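Local atomic coordinates of polyguluronate lyase (Corynebacterium sp., PDB entry 1UAI), a protein that probably cleaves the poly-alpha-L-guluronate blocks of alginate as a lyase, using a jelly-roll beta-sandwich fold. Residues 4-8 and 36-40; 99-105 and 213-219; 106-110 and 201-205; 110-116 and 192-198; 144-148 and 178-182. Residue numbers count along the deposited sequence, not the author numbering.

Contact 1. Residues 4-8 and 36-40; sequences CDYPA and LDTFA
Two irregular pieces of chain meet here. Segment 4-8 lies in the loop ahead of strand 16-20; segment 36-40 leaves a 3-10 turn at Leu36 and Asp37 and runs on toward strand 45-47. Within it Phe39 N bonds back to Leu36 O at 3.2 Å. The first segment opens at Cys4, whose disulfide to Cys51 ties the N-terminal end down. Asp5 contributes little beyond its O, 4.1 Å from Ala40 CB. Tyr6 is extended (phi/psi -132/144), its CA 5.8 Å from that of Ala40, and with chi1 m its ring lies flat against the second segment: Thr38 CA sits 3.7 Å from the ring centroid, 7° off the normal, a CH-pi contact over the face. Ala40 CB meets the ring edge, 4.1 Å from Tyr6 CD1. At Pro7 the chain turns to -53/-33; its CD rests 3.4 Å from Phe39 O and 4.0 Å from Ala40 CB. Ala8 points its CB to 3.3 Å from Asp37 O, their CA atoms being 5.3 Å apart. One water accepts from Ala8 N (2.9 Å) and donates to Leu36 O (2.8 Å) and Phe39 O (2.8 Å). The side chains of Pro7 and Leu36 both touch Phe45 of strand 45-47. The chemistry is that of loop-on-loop packing: ring, methyl and CH groups lie against carbonyls, and the polar link between the segments is a water joining three backbone groups.

Contact 2. Residues 99-105 and 213-219; sequences FREAFNH and QVSLYKL
Strands 99-105 and 213-219 run antiparallel, axes 4.5 Å apart at 174°. Backbone bonds pair Arg100 N with Lys218 O (3.0 Å), Tyr217 N with Arg100 O (2.8 Å), Ala102 N with Ser215 O (2.9 Å), Ser215 N with Ala102 O (2.9 Å), Asn104 N with Gln213 O (2.8 Å) and Gln213 N with His105 O (3.0 Å). Classic bulges set Tyr217 and Lys218 opposite Arg100, and Asn104 and His105 opposite Gln213. Asn104 (chi1 m) OD1 accepts from Ser215 OG (2.7 Å) and Gln213 NE2 (3.2 Å); Gln213 OE1 accepts from Arg57. A water lies 2.9 Å from Asn104 ND2 and 2.6 Å from Tyr217 OH. Arg100 NH2 approaches like-charged Lys218 NZ (3.1 Å); Arg100 NE salt-bridges Glu159. On the face of Phe99, Glu101, Phe103, Val214 and Leu216, Phe103 CD1 meets Val214 CG2 (3.7 Å), with the Glu101 carboxylate (p, t) among apolar groups. The pair is central in one sheet of the jelly-roll beta-sandwich, this face packing on the opposing sheet.

Contact 3. Residues 106-110 and 201-205; sequences LPEVK and SNSSP
Neither segment is helix or strand: 106-110 links strand 95-105 to strand 112-119, whereas segment 201-205 belongs to the long loop between strands 194-196 and 211-223. The first is extended through Pro107 and Glu108, then reverses in a classic gamma turn centred on Val109 (phi/psi 67/-53), with Lys110 N bonded to Glu108 O at 2.7 Å. The second is extended at Ser203 and Ser204 and passes into a cis peptide before Pro205. They come closest at Val109 and Ser203, CA to CA 5.4 Å. The single hydrogen bond between them runs from Ser203 OG to Glu108 O (2.7 Å), with Ser203 chi1 t; the same carbonyl thus serves the gamma turn and the neighbouring loop. This is a meeting of two connections at one end of the beta-sandwich, and the cis-proline loop leads on to Cys206, disulfide-bonded to Cys200. Asn210 helps to join them, bonding to Glu108 N, Ser203 OG and Pro205 O. Val109 CG1 lies 3.7 Å from Asn202 O, while Glu108 CB sits 3.3 Å from Ser204 O. Lys110 is extended as far as its CE; Lys110 CD lies 3.6 Å from Asn202 ND2. The Lys110 amine goes to Gln197 O, Asn202 ND2 to Tyr70, and Asn202 OD1 accepts from Asn199 N.

Contact 4. Residues 110-116 and 192-198; sequences KPHLVGA and AGAYTQA
Lys110 NZ makes the shortest polar bond, 2.8 Å to Gln197 O, and also donates to His112 ND1 at 2.9 Å; chi1 to chi3 are t and a final m turn brings the amine round. A backbone ladder follows along antiparallel strands 112-116 and 194-196 (axes 4.7 Å apart, 154°) and one residue beyond 194-196 at each end: Gln197 N to His112 O (3.0 Å), Val114 N to Tyr195 O (2.9 Å), Tyr195 N to Val114 O (3.0 Å), Gly193 N to Gly115 O (3.2 Å). The register slips by one between Val114 and Ala116, a beta bulge, where the chain corners at Gly193 (151/-144), a backbone that suits glycine. Leu113 (t, p) lays CD1 3.7 Å from Thr196 OG1, itself hydrogen-bonded to Ala58 O; Val114 CB packs on Tyr195 CB (3.9 Å). Tyr195 makes a cation-pi pair with Arg72. The bulged pair lies in the second sheet of the jelly-roll beta-sandwich, Leu113, Ala116, Ala192 and Ala194 touching Phe99, Val214, Leu216 and Leu219 of the facing sheet.

Contact 5. Residues 144-148 and 178-182; sequences HHKLV and QTTIS
Every contact here involves a side chain, because the backbones of 146-148 and 178-182 stay apart: their strand axes approach no closer than 7.7 Å, at 149°, and the nearest CA pairs are Val148 with Gln178 (6.8 Å) and Lys146 with Thr179 (7.0 Å). His145, at the corner where the chain turns (phi/psi -45/-51), has chi1 t and chi2 70°, which carries NE2 across to Thr179 OG1 at 2.9 Å. This is a hydrogen bond at the ring edge in which either group may be the donor; Thr179 uses chi1 t to meet it. The same NE2 passes Ile181 CG1 (m, t) at 3.9 Å. Lys146 (t, p, t, t) folds at chi2 and lays its CE 3.5 Å from Gln178 O, its CB 4.4 Å from Thr179 CB. Gln178 is bent twice (m, m) and brings OE1 to 3.7 Å from Val148 CG1; Gln178 NE2 bonds back to Val176 O. Gln178 and Thr179 form a classic bulge opposite Val171, so both of these consecutive side chains point toward 144-148. Val148 and Thr179 also pack on Ile137. Thus end strands 144-149 and 176-182 of the two sheets meet through side chains, without backbone pairing, at the margin of the jelly-roll beta-sandwich.

Contacts 2 and 4 are bulged antiparallel pairs, one in each sheet, and touch face to face: Phe99 CZ lies 3.5 Å from Ala116 CB and Val214 CG2 3.4 Å from Gly193 O. Contact 4 is buried; contact 2 is buried on its Phe99 and Phe103 face, with a more open opposite side. Contact 3, a partly buried loop contact like contact 1, joins the connections that lead from one pair to the other and shares Lys110 with contact 4. Contact 5 lies at the surface, its centre about 34 Å from that of contact 1. Backbone ladders dominate at the centre; the periphery has a bridging water in contact 1, one serine-carbonyl bond in contact 3 and one histidine-threonine bond in contact 5.

Contact 1. Residues 4-8 and 36-40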
# COMPACT_ATOMS: atom_id res chain seq x y z
N CYS A 4 -6.26 8.07 -19.13
CA CYS A 4 -5.06 7.24 -19.17
C CYS A 4 -3.72 7.95 -18.95
O CYS A 4 -2.68 7.30 -19.00
CB CYS A 4 -4.99 6.51 -20.51
SG CYS A 4 -6.57 5.79 -21.08
N ASP A 5 -3.74 9.25 -18.68
CA ASP A 5 -2.49 9.98 -18.50
C ASP A 5 -1.93 10.06 -17.09
O ASP A 5 -0.72 9.99 -16.90
CB ASP A 5 -2.62 11.40 -19.07
CG ASP A 5 -2.98 11.41 -20.54
OD1 ASP A 5 -2.48 10.54 -21.29
OD2 ASP A 5 -3.75 12.30 -20.96
N TYR A 6 -2.80 10.21 -16.09
CA TYR A 6 -2.35 10.33 -14.71
C TYR A 6 -3.10 9.42 -13.75
O TYR A 6 -4.29 9.20 -13.91
CB TYR A 6 -2.54 11.77 -14.22
CG TYR A 6 -1.89 12.82 -15.09
CD1 TYR A 6 -0.50 12.90 -15.18
CD2 TYR A 6 -2.66 13.72 -15.82
CE1 TYR A 6 0.10 13.86 -15.98
CE2 TYR A 6 -2.06 14.68 -16.63
CZ TYR A 6 -0.68 14.75 -16.70
OH TYR A 6 -0.08 15.70 -17.49
N PRO A 7 -2.39 8.88 -12.74
CA PRO A 7 -3.06 8.01 -11.78
C PRO A 7 -4.29 8.70 -11.18
O PRO A 7 -5.29 8.04 -10.87
CB PRO A 7 -1.97 7.76 -10.75
CG PRO A 7 -0.76 7.65 -11.61
CD PRO A 7 -0.93 8.80 -12.59
N ALA A 8 -4.22 10.02 -11.03
CA ALA A 8 -5.32 10.79 -10.46
C ALA A 8 -6.59 10.77 -11.32
O ALA A 8 -7.64 11.25 -10.88
CB ALA A 8 -4.88 12.24 -10.23
N LEU A 36 -0.06 16.48 -7.35
CA LEU A 36 -0.35 15.06 -7.53
C LEU A 36 -1.44 14.82 -8.58
O LEU A 36 -1.44 13.78 -9.25
CB LEU A 36 -0.77 14.43 -6.19
CG LEU A 36 -1.09 12.94 -6.19
CD1 LEU A 36 0.09 12.14 -6.73
CD2 LEU A 36 -1.43 12.50 -4.77
N ASP A 37 -2.35 15.78 -8.74
CA ASP A 37 -3.44 15.64 -9.70
C ASP A 37 -2.96 15.43 -11.13
O ASP A 37 -3.67 14.83 -11.94
CB ASP A 37 -4.36 16.86 -9.63
CG ASP A 37 -5.64 16.67 -10.42
OD1 ASP A 37 -6.36 15.69 -10.15
OD2 ASP A 37 -5.92 17.49 -11.32
N THR A 38 -1.78 15.94 -11.46
CA THR A 38 -1.24 15.77 -12.80
C THR A 38 0.20 15.26 -12.73
O THR A 38 1.07 15.72 -13.48
CB THR A 38 -1.31 17.08 -13.63
OG1 THR A 38 -0.72 18.16 -12.89
CG2 THR A 38 -2.75 17.42 -13.95
N PHE A 39 0.44 14.31 -11.84
CA PHE A 39 1.76 13.73 -11.65
C PHE A 39 1.82 12.25 -12.02
O PHE A 39 0.91 11.48 -11.73
CB PHE A 39 2.21 13.86 -10.20
CG PHE A 39 3.53 13.17 -9.91
CD1 PHE A 39 4.72 13.72 -10.38
CD2 PHE A 39 3.57 11.96 -9.23
CE1 PHE A 39 5.93 13.07 -10.17
CE2 PHE A 39 4.78 11.30 -9.03
CZ PHE A 39 5.96 11.86 -9.50
N ALA A 40 2.92 11.87 -12.67
CA ALA A 40 3.16 10.49 -13.04
C ALA A 40 4.66 10.32 -13.23
O ALA A 40 5.35 11.25 -13.64
CB ALA A 40 2.43 10.14 -14.33
O HOH W 1 -1.65 11.38 -10.67

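Contact 2. Residues 99-105 and 213-219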
# COMPACT_ATOMS: atom_id res chain seq x y z
N PHE A 99 -10.57 -1.45 -1.03
CA PHE A 99 -9.67 -1.34 -2.17
C PHE A 99 -9.71 -2.61 -3.00
O PHE A 99 -10.06 -3.68 -2.52
CB PHE A 99 -8.24 -1.08 -1.68
CG PHE A 99 -7.64 -2.21 -0.89
CD1 PHE A 99 -6.93 -3.23 -1.52
CD2 PHE A 99 -7.80 -2.27 0.49
CE1 PHE A 99 -6.39 -4.28 -0.79
CE2 PHE A 99 -7.27 -3.32 1.23
CZ PHE A 99 -6.56 -4.33 0.59
N ARG A 100 -9.38 -2.46 -4.28
CA ARG A 100 -9.31 -3.59 -5.19
C ARG A 100 -7.94 -3.50 -5.80
O ARG A 100 -7.58 -2.47 -6.38
CB ARG A 100 -10.38 -3.51 -6.28
CG ARG A 100 -11.77 -3.80 -5.76
CD ARG A 100 -12.81 -3.77 -6.86
NE ARG A 100 -14.15 -3.82 -6.31
CZ ARG A 100 -15.26 -3.69 -7.02
NH1 ARG A 100 -15.19 -3.51 -8.33
NH2 ARG A 100 -16.45 -3.73 -6.43
N GLU A 101 -7.15 -4.56 -5.66
CA GLU A 101 -5.81 -4.55 -6.20
C GLU A 101 -5.36 -5.94 -6.59
O GLU A 101 -6.03 -6.93 -6.30
CB GLU A 101 -4.82 -3.98 -5.17
CG GLU A 101 -4.62 -4.87 -3.94
CD GLU A 101 -3.64 -4.29 -2.93
OE1 GLU A 101 -3.43 -3.05 -2.94
OE2 GLU A 101 -3.07 -5.06 -2.12
N ALA A 102 -4.23 -5.98 -7.27
CA ALA A 102 -3.63 -7.24 -7.67
C ALA A 102 -2.12 -7.09 -7.51
O ALA A 102 -1.57 -6.02 -7.77
CB ALA A 102 -3.96 -7.56 -9.13
N PHE A 103 -1.47 -8.14 -7.03
CA PHE A 103 -0.02 -8.15 -6.90
C PHE A 103 0.42 -8.66 -8.27
O PHE A 103 -0.03 -9.73 -8.70
CB PHE A 103 0.42 -9.11 -5.79
CG PHE A 103 0.03 -8.67 -4.40
CD1 PHE A 103 0.83 -7.80 -3.68
CD2 PHE A 103 -1.13 -9.15 -3.81
CE1 PHE A 103 0.48 -7.41 -2.38
CE2 PHE A 103 -1.50 -8.77 -2.53
CZ PHE A 103 -0.69 -7.89 -1.81
N ASN A 104 1.30 -7.92 -8.95
CA ASN A 104 1.74 -8.29 -10.29
C ASN A 104 3.14 -8.88 -10.40
O ASN A 104 3.42 -9.65 -11.32
CB ASN A 104 1.74 -7.08 -11.23
CG ASN A 104 0.46 -6.29 -11.19
OD1 ASN A 104 0.48 -5.07 -10.97
ND2 ASN A 104 -0.67 -6.95 -11.43
N HIS A 105 4.02 -8.51 -9.48
CA HIS A 105 5.40 -8.94 -9.58
C HIS A 105 6.02 -8.97 -8.20
O HIS A 105 5.68 -8.15 -7.34
CB HIS A 105 6.13 -7.92 -10.48
CG HIS A 105 7.31 -8.47 -11.22
ND1 HIS A 105 8.57 -8.52 -10.67
CD2 HIS A 105 7.43 -8.93 -12.48
CE1 HIS A 105 9.42 -8.99 -11.56
NE2 HIS A 105 8.75 -9.25 -12.67
N GLN A 213 5.45 -5.15 -7.58
CA GLN A 213 4.51 -4.27 -8.24
C GLN A 213 3.08 -4.65 -7.88
O GLN A 213 2.74 -5.83 -7.78
CB GLN A 213 4.67 -4.34 -9.76
CG GLN A 213 3.64 -3.51 -10.53
CD GLN A 213 3.89 -3.51 -12.02
OE1 GLN A 213 4.94 -3.06 -12.48
NE2 GLN A 213 2.92 -4.00 -12.79
N VAL A 214 2.27 -3.62 -7.67
CA VAL A 214 0.86 -3.77 -7.33
C VAL A 214 0.05 -2.84 -8.22
O VAL A 214 0.49 -1.73 -8.54
CB VAL A 214 0.60 -3.37 -5.85
CG1 VAL A 214 -0.90 -3.33 -5.57
CG2 VAL A 214 1.29 -4.33 -4.91
N SER A 215 -1.12 -3.30 -8.65
CA SER A 215 -2.02 -2.48 -9.46
C SER A 215 -3.26 -2.23 -8.61
O SER A 215 -3.86 -3.17 -8.07
CB SER A 215 -2.40 -3.21 -10.76
OG SER A 215 -1.31 -3.22 -11.67
N LEU A 216 -3.63 -0.96 -8.50
CA LEU A 216 -4.78 -0.55 -7.70
C LEU A 216 -5.91 -0.10 -8.62
O LEU A 216 -5.75 0.83 -9.41
CB LEU A 216 -4.34 0.59 -6.78
CG LEU A 216 -5.25 1.04 -5.63
CD1 LEU A 216 -5.58 -0.14 -4.74
CD2 LEU A 216 -4.53 2.12 -4.83
N TYR A 217 -7.05 -0.77 -8.50
CA TYR A 217 -8.22 -0.52 -9.34
C TYR A 217 -9.35 0.25 -8.69
O TYR A 217 -10.14 0.90 -9.38
CB TYR A 217 -8.72 -1.87 -9.86
CG TYR A 217 -7.72 -2.54 -10.75
CD1 TYR A 217 -7.55 -2.10 -12.06
CD2 TYR A 217 -6.87 -3.54 -10.28
CE1 TYR A 217 -6.57 -2.64 -12.88
CE2 TYR A 217 -5.88 -4.09 -11.09
CZ TYR A 217 -5.74 -3.63 -12.39
OH TYR A 217 -4.75 -4.12 -13.22
N LYS A 218 -9.45 0.17 -7.37
CA LYS A 218 -10.49 0.87 -6.63
C LYS A 218 -9.87 1.25 -5.30
O LYS A 218 -9.10 0.48 -4.73
CB LYS A 218 -11.69 -0.06 -6.42
CG LYS A 218 -12.99 0.63 -6.07
CD LYS A 218 -14.13 -0.37 -6.14
CE LYS A 218 -15.49 0.31 -6.08
NZ LYS A 218 -16.58 -0.68 -6.29
N LEU A 219 -10.20 2.45 -4.81
CA LEU A 219 -9.67 2.93 -3.54
C LEU A 219 -10.69 3.88 -2.94
O LEU A 219 -10.92 4.97 -3.46
CB LEU A 219 -8.35 3.67 -3.76
CG LEU A 219 -7.67 4.23 -2.51
CD1 LEU A 219 -7.29 3.09 -1.57
CD2 LEU A 219 -6.44 5.03 -2.91
O HOH W 2 -3.24 -6.20 -12.62

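Contact 3. Residues 106-110 and 201-205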
# COMPACT_ATOMS: atom_id res chain seq x y z
N LEU A 106 6.94 -9.90 -7.99
CA LEU A 106 7.61 -10.04 -6.71
C LEU A 106 9.12 -10.02 -6.87
O LEU A 106 9.65 -10.44 -7.90
CB LEU A 106 7.21 -11.37 -6.06
CG LEU A 106 5.74 -11.50 -5.65
CD1 LEU A 106 5.44 -12.94 -5.27
CD2 LEU A 106 5.45 -10.56 -4.49
N PRO A 107 9.83 -9.51 -5.86
CA PRO A 107 11.29 -9.47 -5.95
C PRO A 107 11.87 -10.88 -5.87
O PRO A 107 11.21 -11.81 -5.39
CB PRO A 107 11.69 -8.59 -4.76
CG PRO A 107 10.59 -8.84 -3.77
CD PRO A 107 9.35 -8.86 -4.63
N GLU A 108 13.10 -11.03 -6.34
CA GLU A 108 13.79 -12.31 -6.31
C GLU A 108 14.23 -12.65 -4.89
O GLU A 108 14.36 -11.77 -4.04
CB GLU A 108 15.02 -12.26 -7.21
CG GLU A 108 14.74 -12.05 -8.69
CD GLU A 108 14.06 -13.25 -9.32
OE1 GLU A 108 14.55 -14.38 -9.11
OE2 GLU A 108 13.05 -13.07 -10.02
N VAL A 109 14.46 -13.94 -4.66
CA VAL A 109 14.95 -14.47 -3.38
C VAL A 109 14.02 -14.35 -2.18
O VAL A 109 13.77 -15.33 -1.48
CB VAL A 109 16.30 -13.82 -3.02
CG1 VAL A 109 16.92 -14.53 -1.83
CG2 VAL A 109 17.25 -13.87 -4.21
N LYS A 110 13.53 -13.14 -1.92
CA LYS A 110 12.63 -12.84 -0.81
C LYS A 110 11.41 -12.21 -1.49
O LYS A 110 11.26 -10.98 -1.51
CB LYS A 110 13.30 -11.85 0.14
CG LYS A 110 12.57 -11.60 1.45
CD LYS A 110 13.39 -10.68 2.35
CE LYS A 110 12.75 -10.52 3.73
NZ LYS A 110 11.42 -9.87 3.67
N SER A 201 20.27 -5.99 0.33
CA SER A 201 20.95 -6.77 1.36
C SER A 201 20.40 -8.20 1.41
O SER A 201 21.11 -9.12 1.81
CB SER A 201 20.79 -6.12 2.74
OG SER A 201 19.51 -6.37 3.28
N ASN A 202 19.15 -8.38 1.00
CA ASN A 202 18.55 -9.72 1.04
C ASN A 202 17.90 -10.19 -0.26
O ASN A 202 17.16 -11.17 -0.26
CB ASN A 202 17.55 -9.84 2.20
CG ASN A 202 16.53 -8.71 2.22
OD1 ASN A 202 16.21 -8.12 1.19
ND2 ASN A 202 16.00 -8.43 3.40
N SER A 203 18.18 -9.50 -1.36
CA SER A 203 17.65 -9.87 -2.66
C SER A 203 18.64 -9.47 -3.74
O SER A 203 19.18 -8.37 -3.72
CB SER A 203 16.30 -9.18 -2.92
OG SER A 203 15.82 -9.49 -4.22
N SER A 204 18.87 -10.37 -4.68
CA SER A 204 19.78 -10.12 -5.79
C SER A 204 19.07 -10.52 -7.07
O SER A 204 18.21 -11.41 -7.05
CB SER A 204 21.07 -10.93 -5.61
OG SER A 204 20.79 -12.30 -5.44
N PRO A 205 19.40 -9.88 -8.20
CA PRO A 205 20.40 -8.82 -8.34
C PRO A 205 19.95 -7.47 -7.80
O PRO A 205 18.75 -7.21 -7.63
CB PRO A 205 20.63 -8.77 -9.85
CG PRO A 205 19.26 -9.04 -10.37
CD PRO A 205 18.79 -10.19 -9.50

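Contact 4. Residues 110-116 and 192-198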
# COMPACT_ATOMS: atom_id res chain seq x y z
N LYS A 110 13.53 -13.14 -1.92
CA LYS A 110 12.63 -12.84 -0.81
C LYS A 110 11.41 -12.21 -1.49
O LYS A 110 11.26 -10.98 -1.51
CB LYS A 110 13.30 -11.85 0.14
CG LYS A 110 12.57 -11.60 1.45
CD LYS A 110 13.39 -10.68 2.35
CE LYS A 110 12.75 -10.52 3.73
NZ LYS A 110 11.42 -9.87 3.67
N PRO A 111 10.52 -13.04 -2.05
CA PRO A 111 9.31 -12.59 -2.74
C PRO A 111 8.21 -12.07 -1.82
O PRO A 111 7.11 -12.62 -1.79
CB PRO A 111 8.89 -13.84 -3.51
CG PRO A 111 9.20 -14.92 -2.51
CD PRO A 111 10.56 -14.52 -1.97
N HIS A 112 8.52 -10.99 -1.11
CA HIS A 112 7.60 -10.40 -0.14
C HIS A 112 7.17 -9.00 -0.57
O HIS A 112 8.01 -8.15 -0.90
CB HIS A 112 8.27 -10.34 1.23
CG HIS A 112 8.71 -11.68 1.75
ND1 HIS A 112 9.38 -11.82 2.94
CD2 HIS A 112 8.55 -12.93 1.26
CE1 HIS A 112 9.63 -13.10 3.16
NE2 HIS A 112 9.13 -13.80 2.16
N LEU A 113 5.87 -8.74 -0.51
CA LEU A 113 5.33 -7.46 -0.94
C LEU A 113 4.06 -7.09 -0.18
O LEU A 113 3.16 -7.92 -0.01
CB LEU A 113 5.03 -7.56 -2.44
CG LEU A 113 4.37 -6.40 -3.20
CD1 LEU A 113 5.19 -5.13 -3.06
CD2 LEU A 113 4.22 -6.80 -4.66
N VAL A 114 3.98 -5.84 0.28
CA VAL A 114 2.83 -5.35 1.03
C VAL A 114 1.99 -4.43 0.13
O VAL A 114 2.52 -3.51 -0.49
CB VAL A 114 3.30 -4.59 2.30
CG1 VAL A 114 2.14 -3.86 2.95
CG2 VAL A 114 3.91 -5.59 3.28
N GLY A 115 0.68 -4.69 0.08
CA GLY A 115 -0.20 -3.92 -0.80
C GLY A 115 -1.21 -2.96 -0.19
O GLY A 115 -1.83 -2.18 -0.91
N ALA A 116 -1.40 -3.04 1.12
CA ALA A 116 -2.32 -2.14 1.81
C ALA A 116 -2.07 -2.24 3.29
O ALA A 116 -1.65 -3.30 3.78
CB ALA A 116 -3.77 -2.52 1.50
N ALA A 192 -1.85 2.37 0.72
CA ALA A 192 -2.11 1.40 -0.34
C ALA A 192 -1.12 1.63 -1.48
O ALA A 192 -0.84 2.77 -1.84
CB ALA A 192 -3.54 1.54 -0.86
N GLY A 193 -0.60 0.54 -2.03
CA GLY A 193 0.36 0.64 -3.12
C GLY A 193 1.31 -0.55 -3.10
O GLY A 193 0.90 -1.66 -2.79
N ALA A 194 2.57 -0.30 -3.44
CA ALA A 194 3.58 -1.36 -3.46
C ALA A 194 4.71 -1.06 -2.49
O ALA A 194 5.53 -0.17 -2.73
CB ALA A 194 4.14 -1.52 -4.87
N TYR A 195 4.75 -1.79 -1.38
CA TYR A 195 5.79 -1.62 -0.37
C TYR A 195 6.57 -2.93 -0.42
O TYR A 195 6.19 -3.94 0.18
CB TYR A 195 5.13 -1.38 0.99
CG TYR A 195 6.07 -1.13 2.14
CD1 TYR A 195 7.37 -0.66 1.94
CD2 TYR A 195 5.64 -1.31 3.45
CE1 TYR A 195 8.22 -0.39 3.02
CE2 TYR A 195 6.46 -1.04 4.54
CZ TYR A 195 7.75 -0.58 4.32
OH TYR A 195 8.56 -0.30 5.39
N THR A 196 7.66 -2.91 -1.18
CA THR A 196 8.50 -4.09 -1.40
C THR A 196 9.36 -4.45 -0.20
O THR A 196 10.23 -3.69 0.21
CB THR A 196 9.36 -3.86 -2.65
OG1 THR A 196 8.48 -3.61 -3.77
CG2 THR A 196 10.23 -5.07 -2.96
N GLN A 197 9.11 -5.64 0.34
CA GLN A 197 9.82 -6.11 1.52
C GLN A 197 11.13 -6.82 1.21
O GLN A 197 11.37 -7.94 1.65
CB GLN A 197 8.91 -7.02 2.34
CG GLN A 197 7.58 -6.38 2.72
CD GLN A 197 7.74 -5.07 3.46
OE1 GLN A 197 7.39 -4.01 2.95
NE2 GLN A 197 8.28 -5.14 4.67
N ALA A 198 11.97 -6.14 0.44
CA ALA A 198 13.27 -6.67 0.07
C ALA A 198 14.13 -5.53 -0.45
O ALA A 198 13.62 -4.58 -1.04
CB ALA A 198 13.13 -7.75 -1.00

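Contact 5. Residues 144-148 and 178-182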
# COMPACT_ATOMS: atom_id res chain seq x y z
N HIS A 144 2.75 -13.49 9.71
CA HIS A 144 1.91 -14.62 9.35
C HIS A 144 0.68 -14.77 10.24
O HIS A 144 0.15 -15.87 10.41
CB HIS A 144 2.72 -15.92 9.41
CG HIS A 144 3.83 -15.99 8.40
ND1 HIS A 144 4.81 -16.96 8.45
CD2 HIS A 144 4.12 -15.23 7.32
CE1 HIS A 144 5.65 -16.79 7.44
NE2 HIS A 144 5.25 -15.75 6.75
N HIS A 145 0.22 -13.66 10.81
CA HIS A 145 -0.94 -13.67 11.70
C HIS A 145 -2.11 -14.50 11.17
O HIS A 145 -2.64 -15.36 11.87
CB HIS A 145 -1.39 -12.24 11.96
CG HIS A 145 -2.69 -12.14 12.70
ND1 HIS A 145 -2.83 -12.49 14.03
CD2 HIS A 145 -3.92 -11.74 12.29
CE1 HIS A 145 -4.08 -12.31 14.40
NE2 HIS A 145 -4.76 -11.86 13.36
N LYS A 146 -2.50 -14.25 9.92
CA LYS A 146 -3.60 -14.99 9.31
C LYS A 146 -3.34 -15.24 7.84
O LYS A 146 -3.18 -14.30 7.06
CB LYS A 146 -4.92 -14.22 9.48
CG LYS A 146 -6.08 -14.75 8.62
CD LYS A 146 -6.49 -16.16 8.99
CE LYS A 146 -7.64 -16.63 8.11
NZ LYS A 146 -8.10 -18.00 8.45
N LEU A 147 -3.29 -16.51 7.46
CA LEU A 147 -3.11 -16.87 6.06
C LEU A 147 -4.47 -16.75 5.39
O LEU A 147 -5.43 -17.41 5.79
CB LEU A 147 -2.61 -18.31 5.93
CG LEU A 147 -2.53 -18.84 4.49
CD1 LEU A 147 -1.39 -18.15 3.75
CD2 LEU A 147 -2.33 -20.35 4.50
N VAL A 148 -4.57 -15.88 4.38
CA VAL A 148 -5.82 -15.72 3.66
C VAL A 148 -5.93 -16.87 2.66
O VAL A 148 -6.96 -17.53 2.57
CB VAL A 148 -5.85 -14.37 2.90
CG1 VAL A 148 -7.11 -14.28 2.05
CG2 VAL A 148 -5.78 -13.22 3.90
N GLN A 178 -11.62 -12.16 7.61
CA GLN A 178 -10.42 -12.97 7.77
C GLN A 178 -9.91 -12.98 9.20
O GLN A 178 -9.43 -14.01 9.70
CB GLN A 178 -9.30 -12.45 6.86
CG GLN A 178 -9.65 -12.49 5.39
CD GLN A 178 -9.95 -13.90 4.91
OE1 GLN A 178 -9.14 -14.81 5.09
NE2 GLN A 178 -11.12 -14.08 4.30
N THR A 179 -10.00 -11.83 9.86
CA THR A 179 -9.54 -11.72 11.23
C THR A 179 -10.04 -10.44 11.87
O THR A 179 -10.40 -9.48 11.17
CB THR A 179 -7.99 -11.72 11.30
OG1 THR A 179 -7.57 -11.74 12.67
CG2 THR A 179 -7.42 -10.47 10.63
N THR A 180 -10.10 -10.44 13.20
CA THR A 180 -10.51 -9.28 13.97
C THR A 180 -9.36 -9.05 14.93
O THR A 180 -9.00 -9.93 15.71
CB THR A 180 -11.81 -9.55 14.76
OG1 THR A 180 -12.87 -9.84 13.85
CG2 THR A 180 -12.18 -8.32 15.58
N ILE A 181 -8.76 -7.86 14.84
CA ILE A 181 -7.62 -7.50 15.67
C ILE A 181 -7.94 -6.40 16.67
O ILE A 181 -8.50 -5.37 16.31
CB ILE A 181 -6.45 -7.04 14.76
CG1 ILE A 181 -6.02 -8.19 13.85
CG2 ILE A 181 -5.28 -6.55 15.61
CD1 ILE A 181 -5.04 -7.79 12.76
N SER A 182 -7.59 -6.64 17.93
CA SER A 182 -7.82 -5.65 18.97
C SER A 182 -6.79 -4.53 18.78
O SER A 182 -5.59 -4.79 18.66
CB SER A 182 -7.65 -6.28 20.36
OG SER A 182 -8.64 -7.26 20.59